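Local coordinates for uncharacterized protein (Desulfotomaculum acetoxidans, PDB 3U4Y), which is of unknown function but folds as a seven-bladed beta-propeller assigned to the lactonase family, at residues Asp88-Val99 with Gly132-Asn140; Arg21-Ile32 with Val310-Ile321. All coordinates share one frame; numbering follows the deposited sequence.

Contact 1 (Asp88-Val99 with Gly132-Asn140); sequences DVDITPDDQFAV and GIAISPNGN
Asp88 and Asp90 both turn their carboxylates onto the backbone of Gly132-Asn140. Asp88 OD2 accepts from Ile133 N at 3.1 Å. Asp88 CG lies anti to the backbone N (chi1 -156°), which carries the carboxylate across to the other strand. The donor meets OD2 on the anti side but out of the carboxylate plane. Asp90 repeats the grip two residues further along: its OD2 takes Ile135 N at 2.9 Å through the anti lone pair. The Asp90 and Ile135 side chains run antiparallel alongside each other, with Ile135 CG1 3.7 Å from Asp90 CB. Val99, on the neighbouring strand of the hairpin, fills in behind. Its CG1 meets Ile133 CD1 with the two side chains at about a right angle, and its CG2 meets Ile135 CD1 at 3.8 Å. Beyond the strands, Pro93 CB rests 3.7 Å from Pro137 O. Strands 89-91 and 132-135 run 6° from parallel, with axes 6.2 Å apart, yet across this pair the amides of Ile133 and Ile135 go to side-chain carboxylates. Met110 and Ile158 continue the apolar layer. The two segments bring together the first strands of consecutive four-stranded antiparallel sheets, as between neighbouring blades of a beta-propeller.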
loop_
_atom_site.group_PDB
_atom_site.type_symbol
_atom_site.label_atom_id
_atom_site.label_comp_id
_atom_site.label_asym_id
_atom_site.label_seq_id
_atom_site.Cartn_x
_atom_site.Cartn_y
_atom_site.Cartn_z
ATOM N N ASP A 88 6.419 3.765 -1.321
ATOM C CA ASP A 88 5.092 3.211 -1.612
ATOM C C ASP A 88 4.959 3.087 -3.136
ATOM O O ASP A 88 5.544 3.881 -3.888
ATOM C CB ASP A 88 3.932 4.031 -0.975
ATOM C CG ASP A 88 2.629 3.193 -0.762
ATOM O OD1 ASP A 88 2.629 1.966 -1.020
ATOM O OD2 ASP A 88 1.600 3.759 -0.320
ATOM N N VAL A 89 4.238 2.054 -3.580
ATOM C CA VAL A 89 3.873 1.906 -4.985
ATOM C C VAL A 89 2.437 1.531 -5.133
ATOM O O VAL A 89 1.903 0.748 -4.350
ATOM C CB VAL A 89 4.599 0.747 -5.680
ATOM C CG1 VAL A 89 5.473 1.265 -6.783
ATOM C CG2 VAL A 89 5.354 -0.105 -4.678
ATOM N N ASP A 90 1.831 2.069 -6.176
ATOM C CA ASP A 90 0.560 1.565 -6.654
ATOM C C ASP A 90 0.658 1.364 -8.147
ATOM O O ASP A 90 1.493 1.975 -8.802
ATOM C CB ASP A 90 -0.585 2.526 -6.339
ATOM C CG ASP A 90 -1.862 1.795 -5.957
ATOM O OD1 ASP A 90 -1.772 0.588 -5.618
ATOM O OD2 ASP A 90 -2.948 2.423 -5.989
ATOM N N ILE A 91 -0.194 0.490 -8.669
ATOM C CA ILE A 91 -0.314 0.276 -10.100
ATOM C C ILE A 91 -1.624 0.883 -10.556
ATOM O O ILE A 91 -2.597 0.894 -9.801
ATOM C CB ILE A 91 -0.351 -1.204 -10.427
ATOM C CG1 ILE A 91 0.348 -1.989 -9.316
ATOM C CG2 ILE A 91 0.255 -1.438 -11.786
ATOM C CD1 ILE A 91 1.465 -2.895 -9.772
ATOM N N THR A 92 -1.645 1.399 -11.779
ATOM C CA THR A 92 -2.870 1.905 -12.355
ATOM C C THR A 92 -3.807 0.728 -12.478
ATOM O O THR A 92 -3.347 -0.421 -12.497
ATOM C CB THR A 92 -2.609 2.483 -13.724
ATOM O OG1 THR A 92 -1.822 1.556 -14.472
ATOM C CG2 THR A 92 -1.857 3.775 -13.605
ATOM N N PRO A 93 -5.120 0.998 -12.599
ATOM C CA PRO A 93 -6.076 -0.106 -12.502
ATOM C C PRO A 93 -5.982 -1.024 -13.727
ATOM O O PRO A 93 -6.331 -2.202 -13.631
ATOM C CB PRO A 93 -7.421 0.607 -12.486
ATOM C CG PRO A 93 -7.156 2.007 -12.985
ATOM C CD PRO A 93 -5.717 2.157 -13.289
ATOM N N ASP A 94 -5.506 -0.484 -14.853
ATOM C CA ASP A 94 -5.300 -1.264 -16.074
ATOM C C ASP A 94 -3.977 -2.036 -16.124
ATOM O O ASP A 94 -3.665 -2.664 -17.121
ATOM C CB ASP A 94 -5.420 -0.374 -17.313
ATOM C CG ASP A 94 -4.319 0.660 -17.399
ATOM O OD1 ASP A 94 -3.275 0.476 -16.730
ATOM O OD2 ASP A 94 -4.494 1.654 -18.139
ATOM N N ASP A 95 -3.186 -1.968 -15.065
ATOM C CA ASP A 95 -1.967 -2.759 -14.992
ATOM C C ASP A 95 -0.869 -2.271 -15.943
ATOM O O ASP A 95 0.165 -2.913 -16.075
ATOM C CB ASP A 95 -2.282 -4.221 -15.293
ATOM C CG ASP A 95 -3.030 -4.924 -14.162
ATOM O OD1 ASP A 95 -2.698 -4.712 -12.978
ATOM O OD2 ASP A 95 -3.945 -5.722 -14.464
ATOM N N GLN A 96 -1.078 -1.139 -16.603
ATOM C CA GLN A 96 -0.094 -0.655 -17.565
ATOM C C GLN A 96 1.098 0.055 -16.904
ATOM O O GLN A 96 2.231 -0.115 -17.341
ATOM C CB GLN A 96 -0.760 0.250 -18.605
ATOM C CG GLN A 96 0.133 0.680 -19.758
ATOM C CD GLN A 96 -0.644 1.394 -20.867
ATOM O OE1 GLN A 96 -1.881 1.468 -20.834
ATOM N NE2 GLN A 96 0.083 1.919 -21.860
ATOM N N PHE A 97 0.839 0.839 -15.854
ATOM C CA PHE A 97 1.882 1.613 -15.156
ATOM C C PHE A 97 1.968 1.374 -13.661
ATOM O O PHE A 97 0.979 1.045 -13.009
ATOM C CB PHE A 97 1.666 3.108 -15.335
ATOM C CG PHE A 97 1.690 3.547 -16.746
ATOM C CD1 PHE A 97 2.885 3.678 -17.416
ATOM C CD2 PHE A 97 0.517 3.828 -17.409
ATOM C CE1 PHE A 97 2.903 4.084 -18.718
ATOM C CE2 PHE A 97 0.528 4.237 -18.716
ATOM C CZ PHE A 97 1.716 4.368 -19.371
ATOM N N ALA A 98 3.167 1.581 -13.126
ATOM C CA ALA A 98 3.413 1.539 -11.691
ATOM C C ALA A 98 3.858 2.918 -11.307
ATOM O O ALA A 98 4.637 3.527 -12.033
ATOM C CB ALA A 98 4.505 0.550 -11.367
ATOM N N VAL A 99 3.363 3.428 -10.181
ATOM C CA VAL A 99 3.738 4.770 -9.751
ATOM C C VAL A 99 4.340 4.764 -8.357
ATOM O O VAL A 99 3.838 4.088 -7.448
ATOM C CB VAL A 99 2.572 5.746 -9.802
ATOM C CG1 VAL A 99 3.055 7.096 -9.414
ATOM C CG2 VAL A 99 2.000 5.811 -11.194
ATOM N N GLY A 132 3.219 7.957 1.244
ATOM C CA GLY A 132 2.044 7.244 0.799
ATOM C C GLY A 132 1.596 7.625 -0.598
ATOM O O GLY A 132 1.708 8.784 -1.009
ATOM N N ILE A 133 1.106 6.632 -1.338
ATOM C CA ILE A 133 0.490 6.874 -2.640
ATOM C C ILE A 133 -0.729 5.981 -2.820
ATOM O O ILE A 133 -0.829 4.885 -2.243
ATOM C CB ILE A 133 1.486 6.719 -3.831
ATOM C CG1 ILE A 133 0.894 7.271 -5.119
ATOM C CG2 ILE A 133 1.856 5.284 -4.065
ATOM C CD1 ILE A 133 1.840 7.186 -6.280
ATOM N N ALA A 134 -1.669 6.485 -3.604
ATOM C CA ALA A 134 -2.869 5.749 -3.927
ATOM C C ALA A 134 -3.376 6.202 -5.290
ATOM O O ALA A 134 -3.471 7.400 -5.572
ATOM C CB ALA A 134 -3.923 5.962 -2.861
ATOM N N ILE A 135 -3.684 5.231 -6.141
ATOM C CA ILE A 135 -4.269 5.519 -7.445
ATOM C C ILE A 135 -5.727 5.064 -7.491
ATOM O O ILE A 135 -6.038 3.927 -7.118
ATOM C CB ILE A 135 -3.451 4.852 -8.572
ATOM C CG1 ILE A 135 -1.979 5.253 -8.439
ATOM C CG2 ILE A 135 -4.001 5.215 -9.941
ATOM C CD1 ILE A 135 -1.040 4.526 -9.362
ATOM N N SER A 136 -6.625 5.942 -7.932
ATOM C CA SER A 136 -8.027 5.545 -8.019
ATOM C C SER A 136 -8.290 4.425 -9.041
ATOM O O SER A 136 -7.817 4.473 -10.195
ATOM C CB SER A 136 -8.925 6.742 -8.311
ATOM O OG SER A 136 -8.611 7.299 -9.571
ATOM N N PRO A 137 -9.060 3.414 -8.613
ATOM C CA PRO A 137 -9.453 2.304 -9.478
ATOM C C PRO A 137 -10.469 2.709 -10.565
ATOM O O PRO A 137 -10.668 1.945 -11.479
ATOM C CB PRO A 137 -10.051 1.294 -8.491
ATOM C CG PRO A 137 -9.564 1.733 -7.091
ATOM C CD PRO A 137 -9.518 3.218 -7.224
ATOM N N ASN A 138 -11.088 3.883 -10.482
ATOM C CA ASN A 138 -11.983 4.351 -11.550
ATOM C C ASN A 138 -11.436 4.083 -12.929
ATOM O O ASN A 138 -12.120 3.532 -13.776
ATOM C CB ASN A 138 -12.223 5.869 -11.495
ATOM C CG ASN A 138 -12.909 6.319 -10.231
ATOM O OD1 ASN A 138 -12.992 7.519 -9.956
ATOM N ND2 ASN A 138 -13.403 5.368 -9.447
ATOM N N GLY A 139 -10.201 4.506 -13.158
ATOM C CA GLY A 139 -9.720 4.715 -14.501
ATOM C C GLY A 139 -9.719 6.199 -14.830
ATOM O O GLY A 139 -9.375 6.601 -15.940
ATOM N N ASN A 140 -10.108 7.025 -13.865
ATOM C CA ASN A 140 -10.080 8.462 -14.073
ATOM C C ASN A 140 -8.683 8.980 -13.837
ATOM O O ASN A 140 -8.393 10.137 -14.135
ATOM C CB ASN A 140 -11.066 9.184 -13.162
ATOM C CG ASN A 140 -10.697 9.069 -11.703
ATOM O OD1 ASN A 140 -9.646 8.531 -11.363
ATOM N ND2 ASN A 140 -11.556 9.583 -10.830
#

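Contact 2 (Arg21-Ile32 with Val310-Ile321)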
loop_
_atom_site.group_PDB
_atom_site.type_symbol
_atom_site.label_atom_id
_atom_site.label_comp_id
_atom_site.label_asym_id
_atom_site.label_seq_id
_atom_site.Cartn_x
_atom_site.Cartn_y
_atom_site.Cartn_z
ATOM N N ARG A 21 15.920 -8.864 0.483
ATOM C CA ARG A 21 15.301 -10.055 -0.067
ATOM C C ARG A 21 13.776 -9.859 -0.188
ATOM O O ARG A 21 13.234 -8.876 0.317
ATOM C CB ARG A 21 15.632 -11.226 0.868
ATOM C CG ARG A 21 15.179 -12.570 0.394
ATOM C CD ARG A 21 15.653 -13.661 1.319
ATOM N NE ARG A 21 14.967 -13.651 2.601
ATOM C CZ ARG A 21 15.138 -14.576 3.541
ATOM N NH1 ARG A 21 14.482 -14.501 4.688
ATOM N NH2 ARG A 21 15.959 -15.591 3.339
ATOM N N ILE A 22 13.103 -10.780 -0.877
ATOM C CA ILE A 22 11.646 -10.850 -0.899
ATOM C C ILE A 22 11.249 -12.324 -0.877
ATOM O O ILE A 22 11.999 -13.175 -1.322
ATOM C CB ILE A 22 11.056 -10.247 -2.177
ATOM C CG1 ILE A 22 10.974 -11.319 -3.261
ATOM C CG2 ILE A 22 11.875 -9.081 -2.660
ATOM C CD1 ILE A 22 10.892 -10.766 -4.655
ATOM N N SER A 23 10.065 -12.619 -0.356
ATOM C CA SER A 23 9.555 -13.983 -0.287
ATOM C C SER A 23 8.152 -14.068 -0.855
ATOM O O SER A 23 7.354 -13.155 -0.703
ATOM C CB SER A 23 9.498 -14.480 1.159
ATOM O OG SER A 23 10.778 -14.549 1.744
ATOM N N PHE A 24 7.860 -15.177 -1.515
ATOM C CA PHE A 24 6.518 -15.500 -1.904
ATOM C C PHE A 24 6.101 -16.553 -0.918
ATOM O O PHE A 24 6.903 -17.396 -0.547
ATOM C CB PHE A 24 6.503 -16.060 -3.308
ATOM C CG PHE A 24 6.795 -15.048 -4.364
ATOM C CD1 PHE A 24 5.786 -14.276 -4.900
ATOM C CD2 PHE A 24 8.072 -14.869 -4.835
ATOM C CE1 PHE A 24 6.052 -13.352 -5.894
ATOM C CE2 PHE A 24 8.336 -13.941 -5.822
ATOM C CZ PHE A 24 7.327 -13.191 -6.352
ATOM N N PHE A 25 4.857 -16.490 -0.473
ATOM C CA PHE A 25 4.354 -17.417 0.523
ATOM C C PHE A 25 2.968 -17.874 0.068
ATOM O O PHE A 25 2.295 -17.181 -0.700
ATOM C CB PHE A 25 4.289 -16.724 1.893
ATOM C CG PHE A 25 3.410 -15.517 1.907
ATOM C CD1 PHE A 25 2.154 -15.562 2.481
ATOM C CD2 PHE A 25 3.822 -14.335 1.314
ATOM C CE1 PHE A 25 1.321 -14.444 2.474
ATOM C CE2 PHE A 25 3.003 -13.210 1.311
ATOM C CZ PHE A 25 1.746 -13.271 1.886
ATOM N N SER A 26 2.538 -19.046 0.517
ATOM C CA SER A 26 1.189 -19.468 0.201
ATOM C C SER A 26 0.211 -18.992 1.269
ATOM O O SER A 26 0.459 -19.127 2.469
ATOM C CB SER A 26 1.099 -20.976 0.046
ATOM O OG SER A 26 0.361 -21.543 1.113
ATOM N N THR A 27 -0.884 -18.411 0.791
ATOM C CA THR A 27 -2.087 -18.117 1.549
ATOM C C THR A 27 -2.705 -19.329 2.280
ATOM O O THR A 27 -3.381 -19.168 3.301
ATOM C CB THR A 27 -3.109 -17.619 0.545
ATOM O OG1 THR A 27 -2.622 -16.406 -0.036
ATOM C CG2 THR A 27 -4.486 -17.412 1.181
ATOM N N ASP A 28 -2.471 -20.533 1.752
ATOM C CA ASP A 28 -3.127 -21.765 2.219
ATOM C C ASP A 28 -2.371 -22.481 3.324
ATOM O O ASP A 28 -2.849 -22.594 4.455
ATOM C CB ASP A 28 -3.257 -22.772 1.069
ATOM C CG ASP A 28 -4.119 -22.267 -0.069
ATOM O OD1 ASP A 28 -5.277 -21.852 0.188
ATOM O OD2 ASP A 28 -3.623 -22.291 -1.221
ATOM N N THR A 29 -1.207 -23.009 2.951
ATOM C CA THR A 29 -0.351 -23.778 3.845
ATOM C C THR A 29 0.374 -22.890 4.835
ATOM O O THR A 29 0.679 -23.311 5.956
ATOM C CB THR A 29 0.734 -24.505 3.053
ATOM O OG1 THR A 29 1.041 -23.750 1.876
ATOM C CG2 THR A 29 0.268 -25.891 2.649
ATOM N N LEU A 30 0.675 -21.671 4.398
ATOM C CA LEU A 30 1.419 -20.721 5.210
ATOM C C LEU A 30 2.884 -21.115 5.320
ATOM O O LEU A 30 3.432 -21.214 6.423
ATOM C CB LEU A 30 0.793 -20.588 6.596
ATOM C CG LEU A 30 -0.587 -19.956 6.516
ATOM C CD1 LEU A 30 -1.122 -19.583 7.896
ATOM C CD2 LEU A 30 -0.480 -18.748 5.625
ATOM N N GLU A 31 3.507 -21.345 4.168
ATOM C CA GLU A 31 4.922 -21.656 4.110
ATOM C C GLU A 31 5.521 -20.887 2.949
ATOM O O GLU A 31 4.791 -20.397 2.079
ATOM C CB GLU A 31 5.124 -23.152 3.914
ATOM C CG GLU A 31 4.557 -24.004 5.039
ATOM C CD GLU A 31 4.321 -25.448 4.618
ATOM O OE1 GLU A 31 4.777 -25.823 3.517
ATOM O OE2 GLU A 31 3.673 -26.201 5.381
ATOM N N ILE A 32 6.843 -20.764 2.933
ATOM C CA ILE A 32 7.508 -20.048 1.844
ATOM C C ILE A 32 7.300 -20.758 0.502
ATOM O O ILE A 32 6.962 -21.938 0.456
ATOM C CB ILE A 32 9.032 -19.850 2.094
ATOM C CG1 ILE A 32 9.294 -19.174 3.437
ATOM C CG2 ILE A 32 9.665 -19.056 0.973
ATOM C CD1 ILE A 32 9.012 -20.095 4.593
ATOM N N VAL A 310 4.082 -17.635 9.208
ATOM C CA VAL A 310 4.818 -18.352 8.165
ATOM C C VAL A 310 6.248 -18.617 8.608
ATOM O O VAL A 310 6.889 -17.778 9.245
ATOM C CB VAL A 310 4.850 -17.627 6.798
ATOM C CG1 VAL A 310 3.473 -17.542 6.191
ATOM C CG2 VAL A 310 5.437 -16.266 6.953
ATOM N N ALA A 311 6.733 -19.799 8.262
ATOM C CA ALA A 311 8.045 -20.263 8.672
ATOM C C ALA A 311 9.191 -19.414 8.145
ATOM O O ALA A 311 9.309 -19.166 6.949
ATOM C CB ALA A 311 8.222 -21.670 8.191
ATOM N N GLY A 312 10.057 -18.981 9.043
ATOM C CA GLY A 312 11.290 -18.331 8.635
ATOM C C GLY A 312 11.220 -17.176 7.648
ATOM O O GLY A 312 12.056 -17.086 6.749
ATOM N N ILE A 313 10.243 -16.284 7.805
ATOM C CA ILE A 313 10.260 -15.004 7.094
ATOM C C ILE A 313 10.431 -13.904 8.122
ATOM O O ILE A 313 9.643 -13.807 9.060
ATOM C CB ILE A 313 8.953 -14.707 6.327
ATOM C CG1 ILE A 313 8.741 -15.670 5.158
ATOM C CG2 ILE A 313 8.979 -13.298 5.783
ATOM C CD1 ILE A 313 7.570 -15.277 4.278
ATOM N N GLU A 314 11.453 -13.076 7.950
ATOM C CA GLU A 314 11.682 -11.962 8.852
ATOM C C GLU A 314 11.044 -10.713 8.249
ATOM O O GLU A 314 11.673 -9.942 7.531
ATOM C CB GLU A 314 13.177 -11.797 9.099
ATOM C CG GLU A 314 13.842 -13.089 9.590
ATOM C CD GLU A 314 15.354 -12.969 9.776
ATOM O OE1 GLU A 314 15.975 -13.955 10.235
ATOM O OE2 GLU A 314 15.920 -11.898 9.461
ATOM N N ALA A 315 9.763 -10.536 8.526
ATOM C CA ALA A 315 9.004 -9.516 7.837
ATOM C C ALA A 315 9.658 -8.172 8.052
ATOM O O ALA A 315 10.164 -7.896 9.132
ATOM C CB ALA A 315 7.565 -9.507 8.329
ATOM N N ASN A 316 9.642 -7.341 7.018
ATOM C CA ASN A 316 10.254 -6.034 7.092
ATOM C C ASN A 316 9.950 -5.232 5.837
ATOM O O ASN A 316 10.762 -5.126 4.945
ATOM C CB ASN A 316 11.755 -6.207 7.256
ATOM C CG ASN A 316 12.423 -5.014 7.904
ATOM O OD1 ASN A 316 11.847 -3.930 8.030
ATOM N ND2 ASN A 316 13.664 -5.210 8.310
ATOM N N GLY A 317 8.766 -4.662 5.763
ATOM C CA GLY A 317 8.396 -3.936 4.569
ATOM C C GLY A 317 7.005 -4.289 4.087
ATOM O O GLY A 317 6.235 -4.949 4.791
ATOM N N GLY A 318 6.692 -3.841 2.877
ATOM C CA GLY A 318 5.374 -4.002 2.304
ATOM C C GLY A 318 4.952 -5.450 2.151
ATOM O O GLY A 318 5.747 -6.380 2.346
ATOM N N ILE A 319 3.683 -5.632 1.800
ATOM C CA ILE A 319 3.105 -6.950 1.607
ATOM C C ILE A 319 1.938 -6.833 0.660
ATOM O O ILE A 319 1.180 -5.860 0.720
ATOM C CB ILE A 319 2.622 -7.553 2.934
ATOM C CG1 ILE A 319 1.701 -8.746 2.689
ATOM C CG2 ILE A 319 1.888 -6.526 3.763
ATOM C CD1 ILE A 319 1.437 -9.539 3.958
ATOM N N ALA A 320 1.806 -7.821 -0.223
ATOM C CA ALA A 320 0.728 -7.863 -1.209
ATOM C C ALA A 320 0.218 -9.273 -1.376
ATOM O O ALA A 320 0.977 -10.229 -1.299
ATOM C CB ALA A 320 1.191 -7.332 -2.544
ATOM N N ILE A 321 -1.077 -9.407 -1.607
ATOM C CA ILE A 321 -1.640 -10.722 -1.814
ATOM C C ILE A 321 -2.316 -10.781 -3.178
ATOM O O ILE A 321 -2.731 -9.762 -3.721
ATOM C CB ILE A 321 -2.578 -11.099 -0.661
ATOM C CG1 ILE A 321 -1.802 -11.064 0.656
ATOM C CG2 ILE A 321 -3.187 -12.445 -0.890
ATOM C CD1 ILE A 321 -2.361 -11.934 1.746
#
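Ser23 OG is gripped twice, by Glu16 OE1 and Gln35 NE2, while Ser23 CB packs 3.8 Å from Ile313 CD1. The other oxygen of Glu16, OE2, forms a salt bridge with Arg21 NH1 and accepts from Glu314 N. One carboxylate thus ties both segments together, although no hydrogen bond joins them directly.

Most of the direct contact is apolar. Ile313 CG1 is placed anti to its carbonyl carbon (chi1 -67°). From there the branch runs alongside Ile32 in the opposite direction, with Ile32 CG1 3.9 Å from Ile313 CG1. Ile313 ends a type II beta turn that starts at Val310 and has Gly312 at a positive phi. Leu30 and Val310 cross at about a right angle, and Leu30 CB stands 4.1 Å from Val310 CG1. An alanine in place of Ile32 has no CG1, and would probably leave a gap beside Ile313 CG1.

Phe25 lies between the two parts of 310-321. Its CB is 4.3 Å from Ile313 CD1, on the turn side, and its CZ faces strand 319-321. Ile321 CD1 meets the edge of its ring, near the ring plane, 4.3 Å from Phe25 CZ. Ile319 CD1 approaches the same CZ obliquely. Thr27 adds its OG1, which lies 4.1 Å from Ile321 CG2. Leu297 also packs on Phe25, Val310 and Ile319.

Strand 319-321 completes the sheet formed by strands 11-16, 21-26 and 32-37, so C-terminal residues close a blade begun at the N-terminus. This is the Velcro closure of beta-propellers. Just past Ile321, Cys322 forms a disulfide with Cys51. Across the contact itself, apolar contacts make up most of the direct meeting, and Glu16 links the two segments through polar bonds.

In the fold
Both contacts join neighbouring parts of one propeller, but at different depths. Contact 1 is the more buried, its centre about 10 Å from the centre of the chain. Contact 2 is only partly buried, its centre about 16 Å out, with an exposed turn at Ala311-Gly312. They share no strands, and their nearest atoms are about 7 Å apart. Contact 1 links the first strands of two successive blades, 33 residues apart in sequence. Contact 2 joins segments near the two ends, within the blade that the C-terminal strand completes, with strand 11-16 between strands 21-26 and 319-321. Both have apolar packing. Contact 1 adds direct carboxylate-to-amide bonds, whereas in contact 2 the polar link goes through Glu16.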